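PDB 6COJ: probable CoA-transferase alpha subunit from Rhodococcus jostii, which probably transfers or otherwise processes coenzyme A thioesters as a member of the coenzyme A transferase family, and binds a spirocyclic CoA thioester in this crystal structure. Local coordinates for residues A[15-27]-A[237-249]. The protein carries 1 engineered substitution. Residues are numbered along the deposited sequence; the frame is centred on the assembly and turned at random.
With SO4 (sulfate ion), chain C; SO4 (sulfate ion), chain D.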
loop_
_atom_site.group_PDB
_atom_site.type_symbol
_atom_site.label_atom_id
_atom_site.label_comp_id
_atom_site.label_asym_id
_atom_site.label_seq_id
_atom_site.Cartn_x
_atom_site.Cartn_y
_atom_site.Cartn_z
ATOM N N SER A 15 7.098 -20.785 24.852
ATOM C CA SER A 15 7.568 -20.668 23.480
ATOM C C SER A 15 6.429 -20.240 22.569
ATOM O O SER A 15 5.256 -20.519 22.829
ATOM C CB SER A 15 8.127 -21.999 22.951
ATOM O OG SER A 15 9.316 -22.365 23.629
ATOM N N LYS A 16 6.803 -19.576 21.477
ATOM C CA LYS A 16 5.855 -19.268 20.421
ATOM C C LYS A 16 5.404 -20.558 19.746
ATOM O O LYS A 16 6.116 -21.564 19.737
ATOM C CB LYS A 16 6.508 -18.369 19.372
ATOM C CG LYS A 16 6.974 -17.006 19.890
ATOM C CD LYS A 16 7.747 -16.257 18.805
ATOM C CE LYS A 16 8.340 -14.950 19.315
ATOM N NZ LYS A 16 9.377 -15.162 20.373
ATOM N N ARG A 17 4.209 -20.524 19.163
ATOM C CA ARG A 17 3.639 -21.734 18.580
ATOM C C ARG A 17 4.473 -22.234 17.402
ATOM O O ARG A 17 4.893 -21.452 16.544
ATOM C CB ARG A 17 2.196 -21.491 18.137
ATOM C CG ARG A 17 1.514 -22.788 17.694
ATOM C CD ARG A 17 0.002 -22.668 17.576
ATOM N NE ARG A 17 -0.421 -21.885 16.417
ATOM C CZ ARG A 17 -0.559 -22.377 15.191
ATOM N NH1 ARG A 17 -0.296 -23.654 14.950
ATOM N NH2 ARG A 17 -0.962 -21.593 14.202
ATOM N N ASP A 18 4.722 -23.546 17.374
ATOM C CA ASP A 18 5.387 -24.201 16.249
ATOM C C ASP A 18 4.327 -24.530 15.207
ATOM O O ASP A 18 3.468 -25.389 15.438
ATOM C CB ASP A 18 6.070 -25.474 16.742
ATOM C CG ASP A 18 6.855 -26.198 15.652
ATOM O OD1 ASP A 18 6.812 -25.792 14.474
ATOM O OD2 ASP A 18 7.515 -27.206 15.986
ATOM N N LYS A 19 4.388 -23.861 14.055
ATOM C CA LYS A 19 3.359 -23.973 13.032
ATOM C C LYS A 19 3.724 -24.924 11.900
ATOM O O LYS A 19 2.977 -25.019 10.919
ATOM C CB LYS A 19 3.036 -22.587 12.474
ATOM C CG LYS A 19 2.610 -21.601 13.550
ATOM C CD LYS A 19 2.288 -20.231 12.964
ATOM C CE LYS A 19 1.907 -19.270 14.060
ATOM N NZ LYS A 19 1.811 -17.870 13.509
ATOM N N ARG A 20 4.840 -25.641 12.017
ATOM C CA ARG A 20 5.249 -26.553 10.953
ATOM C C ARG A 20 4.242 -27.686 10.789
ATOM O O ARG A 20 3.878 -28.353 11.763
ATOM C CB ARG A 20 6.635 -27.119 11.260
ATOM C CG ARG A 20 7.732 -26.091 11.073
ATOM C CD ARG A 20 9.068 -26.620 11.534
ATOM N NE ARG A 20 9.086 -26.849 12.973
ATOM C CZ ARG A 20 10.123 -27.357 13.629
ATOM N NH1 ARG A 20 11.219 -27.702 12.966
ATOM N NH2 ARG A 20 10.061 -27.523 14.944
ATOM N N ILE A 21 3.811 -27.912 9.543
ATOM C CA ILE A 21 2.870 -28.969 9.183
ATOM C C ILE A 21 3.217 -29.478 7.787
ATOM O O ILE A 21 3.948 -28.835 7.030
ATOM C CB ILE A 21 1.406 -28.481 9.200
ATOM C CG1 ILE A 21 1.237 -27.304 8.237
ATOM C CG2 ILE A 21 0.952 -28.159 10.617
ATOM C CD1 ILE A 21 -0.151 -26.707 8.256
ATOM N N SER A 22 2.677 -30.647 7.437
ATOM C CA SER A 22 2.909 -31.223 6.120
ATOM C C SER A 22 1.925 -30.647 5.101
ATOM O O SER A 22 0.939 -29.990 5.446
ATOM C CB SER A 22 2.749 -32.738 6.167
ATOM O OG SER A 22 1.382 -33.061 6.351
ATOM N N LEU A 23 2.210 -30.906 3.820
ATOM C CA LEU A 23 1.296 -30.516 2.749
ATOM C C LEU A 23 -0.091 -31.098 2.972
ATOM O O LEU A 23 -1.099 -30.388 2.866
ATOM C CB LEU A 23 1.843 -30.995 1.401
ATOM C CG LEU A 23 3.075 -30.238 0.906
ATOM C CD1 LEU A 23 3.773 -31.049 -0.168
ATOM C CD2 LEU A 23 2.673 -28.879 0.366
ATOM N N ASP A 24 -0.162 -32.403 3.259
ATOM C CA ASP A 24 -1.456 -33.046 3.465
ATOM C C ASP A 24 -2.140 -32.535 4.733
ATOM O O ASP A 24 -3.372 -32.411 4.766
ATOM C CB ASP A 24 -1.289 -34.567 3.491
ATOM C CG ASP A 24 -0.956 -35.151 2.120
ATOM O OD1 ASP A 24 -1.208 -34.494 1.091
ATOM O OD2 ASP A 24 -0.452 -36.290 2.068
ATOM N N ASP A 25 -1.364 -32.259 5.790
ATOM C CA ASP A 25 -1.917 -31.647 7.001
ATOM C C ASP A 25 -2.600 -30.326 6.677
ATOM O O ASP A 25 -3.708 -30.045 7.149
ATOM C CB ASP A 25 -0.799 -31.341 8.007
ATOM C CG ASP A 25 -0.279 -32.562 8.740
ATOM O OD1 ASP A 25 -0.981 -33.589 8.807
ATOM O OD2 ASP A 25 0.844 -32.467 9.286
ATOM N N ALA A 26 -1.923 -29.476 5.903
ATOM C CA ALA A 26 -2.472 -28.160 5.597
ATOM C C ALA A 26 -3.779 -28.280 4.825
ATOM O O ALA A 26 -4.772 -27.617 5.153
ATOM C CB ALA A 26 -1.444 -27.329 4.824
ATOM N N VAL A 27 -3.807 -29.150 3.813
ATOM C CA VAL A 27 -5.039 -29.353 3.059
ATOM C C VAL A 27 -6.108 -29.992 3.935
ATOM O O VAL A 27 -7.308 -29.757 3.732
ATOM C CB VAL A 27 -4.739 -30.122 1.760
ATOM C CG1 VAL A 27 -6.030 -30.525 1.026
ATOM C CG2 VAL A 27 -3.858 -29.247 0.871
ATOM N N LEU A 237 5.601 -11.453 5.516
ATOM C CA LEU A 237 4.673 -12.068 6.457
ATOM C C LEU A 237 5.256 -12.013 7.861
ATOM O O LEU A 237 6.434 -12.334 8.067
ATOM C CB LEU A 237 4.385 -13.526 6.098
ATOM C CG LEU A 237 3.869 -13.830 4.684
ATOM C CD1 LEU A 237 3.437 -15.290 4.563
ATOM C CD2 LEU A 237 2.721 -12.934 4.283
ATOM N N ASN A 238 4.426 -11.622 8.819
ATOM C CA ASN A 238 4.749 -11.717 10.234
ATOM C C ASN A 238 3.878 -12.804 10.868
ATOM O O ASN A 238 3.038 -13.415 10.202
ATOM C CB ASN A 238 4.647 -10.339 10.911
ATOM C CG ASN A 238 3.233 -9.782 10.920
ATOM O OD1 ASN A 238 2.273 -10.497 11.209
ATOM N ND2 ASN A 238 3.100 -8.507 10.588
ATOM N N ARG A 239 4.075 -13.044 12.167
ATOM C CA ARG A 239 3.435 -14.203 12.788
ATOM C C ARG A 239 1.918 -14.083 12.838
ATOM O O ARG A 239 1.240 -15.114 12.911
ATOM C CB ARG A 239 3.989 -14.451 14.196
ATOM C CG ARG A 239 5.406 -14.973 14.222
ATOM C CD ARG A 239 5.854 -15.327 15.649
ATOM N NE ARG A 239 6.084 -14.134 16.471
ATOM C CZ ARG A 239 5.298 -13.731 17.463
ATOM N NH1 ARG A 239 4.204 -14.417 17.783
ATOM N NH2 ARG A 239 5.610 -12.629 18.136
ATOM N N MET A 240 1.369 -12.865 12.800
ATOM C CA MET A 240 -0.079 -12.672 12.828
ATOM C C MET A 240 -0.733 -12.954 11.497
ATOM O O MET A 240 -1.953 -12.774 11.378
ATOM C CB MET A 240 -0.425 -11.223 13.143
ATOM C CG MET A 240 0.265 -10.680 14.314
ATOM S SD MET A 240 -0.482 -9.146 14.796
ATOM C CE MET A 240 0.194 -8.005 13.613
ATOM N N MET A 241 0.042 -13.321 10.484
ATOM C CA MET A 241 -0.483 -13.503 9.140
ATOM C C MET A 241 -0.453 -14.945 8.665
ATOM O O MET A 241 -0.817 -15.201 7.508
ATOM C CB MET A 241 0.302 -12.626 8.162
ATOM C CG MET A 241 0.231 -11.148 8.510
ATOM S SD MET A 241 1.418 -10.109 7.628
ATOM C CE MET A 241 0.752 -10.136 5.965
ATOM N N VAL A 242 -0.037 -15.891 9.511
ATOM C CA VAL A 242 0.218 -17.267 9.097
ATOM C C VAL A 242 -0.285 -18.217 10.170
ATOM O O VAL A 242 -0.048 -18.011 11.364
ATOM C CB VAL A 242 1.729 -17.488 8.873
ATOM C CG1 VAL A 242 2.018 -18.968 8.590
ATOM C CG2 VAL A 242 2.233 -16.606 7.751
ATOM N N ASP A 243 -0.947 -19.290 9.742
ATOM C CA ASP A 243 -1.365 -20.330 10.671
ATOM C C ASP A 243 -0.605 -21.635 10.524
ATOM O O ASP A 243 -0.437 -22.342 11.517
ATOM C CB ASP A 243 -2.872 -20.574 10.568
ATOM C CG ASP A 243 -3.654 -19.303 10.786
ATOM O OD1 ASP A 243 -3.619 -18.760 11.911
ATOM O OD2 ASP A 243 -4.260 -18.815 9.819
ATOM N N GLY A 244 -0.130 -21.959 9.331
ATOM C CA GLY A 244 0.687 -23.144 9.146
ATOM C C GLY A 244 1.802 -22.871 8.165
ATOM O O GLY A 244 1.639 -22.115 7.201
ATOM N N VAL A 245 2.944 -23.507 8.424
ATOM C CA VAL A 245 4.157 -23.366 7.622
ATOM C C VAL A 245 4.536 -24.739 7.085
ATOM O O VAL A 245 4.704 -25.684 7.862
ATOM C CB VAL A 245 5.314 -22.800 8.466
ATOM C CG1 VAL A 245 6.615 -22.773 7.653
ATOM C CG2 VAL A 245 4.971 -21.423 8.993
ATOM N N VAL A 246 4.696 -24.844 5.766
ATOM C CA VAL A 246 5.068 -26.099 5.114
ATOM C C VAL A 246 6.431 -25.915 4.462
ATOM O O VAL A 246 6.627 -24.984 3.675
ATOM C CB VAL A 246 4.029 -26.518 4.060
ATOM C CG1 VAL A 246 4.439 -27.843 3.413
ATOM C CG2 VAL A 246 2.632 -26.620 4.679
ATOM N N GLU A 247 7.369 -26.799 4.774
ATOM C CA GLU A 247 8.648 -26.793 4.073
ATOM C C GLU A 247 8.493 -27.598 2.790
ATOM O O GLU A 247 8.279 -28.812 2.839
ATOM C CB GLU A 247 9.762 -27.360 4.949
ATOM C CG GLU A 247 11.132 -27.182 4.336
ATOM C CD GLU A 247 12.241 -27.341 5.352
ATOM O OE1 GLU A 247 12.056 -28.115 6.315
ATOM O OE2 GLU A 247 13.289 -26.678 5.195
ATOM N N ALA A 248 8.597 -26.930 1.642
ATOM C CA ALA A 248 8.371 -27.559 0.340
ATOM C C ALA A 248 9.413 -27.069 -0.649
ATOM O O ALA A 248 9.164 -26.157 -1.451
ATOM C CB ALA A 248 6.950 -27.296 -0.166
ATOM N N PRO A 249 10.609 -27.662 -0.630
ATOM C CA PRO A 249 11.625 -27.332 -1.638
ATOM C C PRO A 249 11.114 -27.622 -3.041
ATOM O O PRO A 249 10.492 -28.658 -3.291
ATOM C CB PRO A 249 12.807 -28.244 -1.280
ATOM C CG PRO A 249 12.508 -28.779 0.086
ATOM C CD PRO A 249 11.033 -28.735 0.281
HETATM S S SO4 C . 13.503 -28.830 15.861
HETATM O O1 SO4 C . 14.370 -29.772 16.564
HETATM O O2 SO4 C . 12.946 -29.497 14.689
HETATM O O3 SO4 C . 12.428 -28.396 16.751
HETATM O O4 SO4 C . 14.284 -27.673 15.436
HETATM S S SO4 D . 11.161 -21.797 20.063
HETATM O O1 SO4 D . 10.990 -23.195 19.679
HETATM O O2 SO4 D . 9.953 -21.047 19.722
HETATM O O3 SO4 D . 11.394 -21.726 21.503
HETATM O O4 SO4 D . 12.303 -21.232 19.349
HETATM O O HOH W 1 -1.654 -18.705 14.120
HETATM O O HOH W 2 -0.194 -25.207 12.388
HETATM O O HOH W 3 6.698 -28.970 6.555
#
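Arg-20 and Val-245 form a single bridge of parallel type, by which the N-terminal segment 15-27 lines the outer side of strand 244-247, the end strand of this chain's parallel sheet. Val-245 N donates to Lys-19 O at 2.9 Å, and Val-245 O takes Ile-21 N in return.

Lys-19 reaches outward from the bridge, its CB resting against Asp-243 O and Val-245 CG2; CG lies under one face of the Arg-17 guanidinium; CD and CE run past Val-242 O. With the chain extended beyond CG (chi2 -180°, chi3 -178°), Lys-19 NZ arrives 2.8 Å from Val-242 O and donates to it. NZ also bonds His-190 O and makes a salt bridge to an acidic side chain of another protein's chain, so this lysine ties the turn 239-243 to the subunit interface. Putting a methionine here would probably leave that acid without its charged mate and the Val-242 carbonyl without this donor. Arg-17, bent at chi3, brings NH2 to a lone pair of Asp-243 O at 2.8 Å, while the Asp-243 carboxylate is held by Arg-213. Further out, Lys-16 crosses one face of the Arg-239 guanidinium, Lys-16 CD lying 3.6 Å from Arg-239 NE; both side chains bond the other protein.

At the start of helix 23-28, Ser-22 is the N-cap and forms a capping box with Asp-25. Val-246 CG1 lies 3.7 Å from Leu-23 CD2, and the other methyl of this valine packs against Ala-26 CB. Ile-21 CD1 lies 3.8 Å from Gly-244 CA, close over a residue with no side chain. A water links the two segments, donating to Ile-21 O and accepting from Glu-247 N at 2.9 Å.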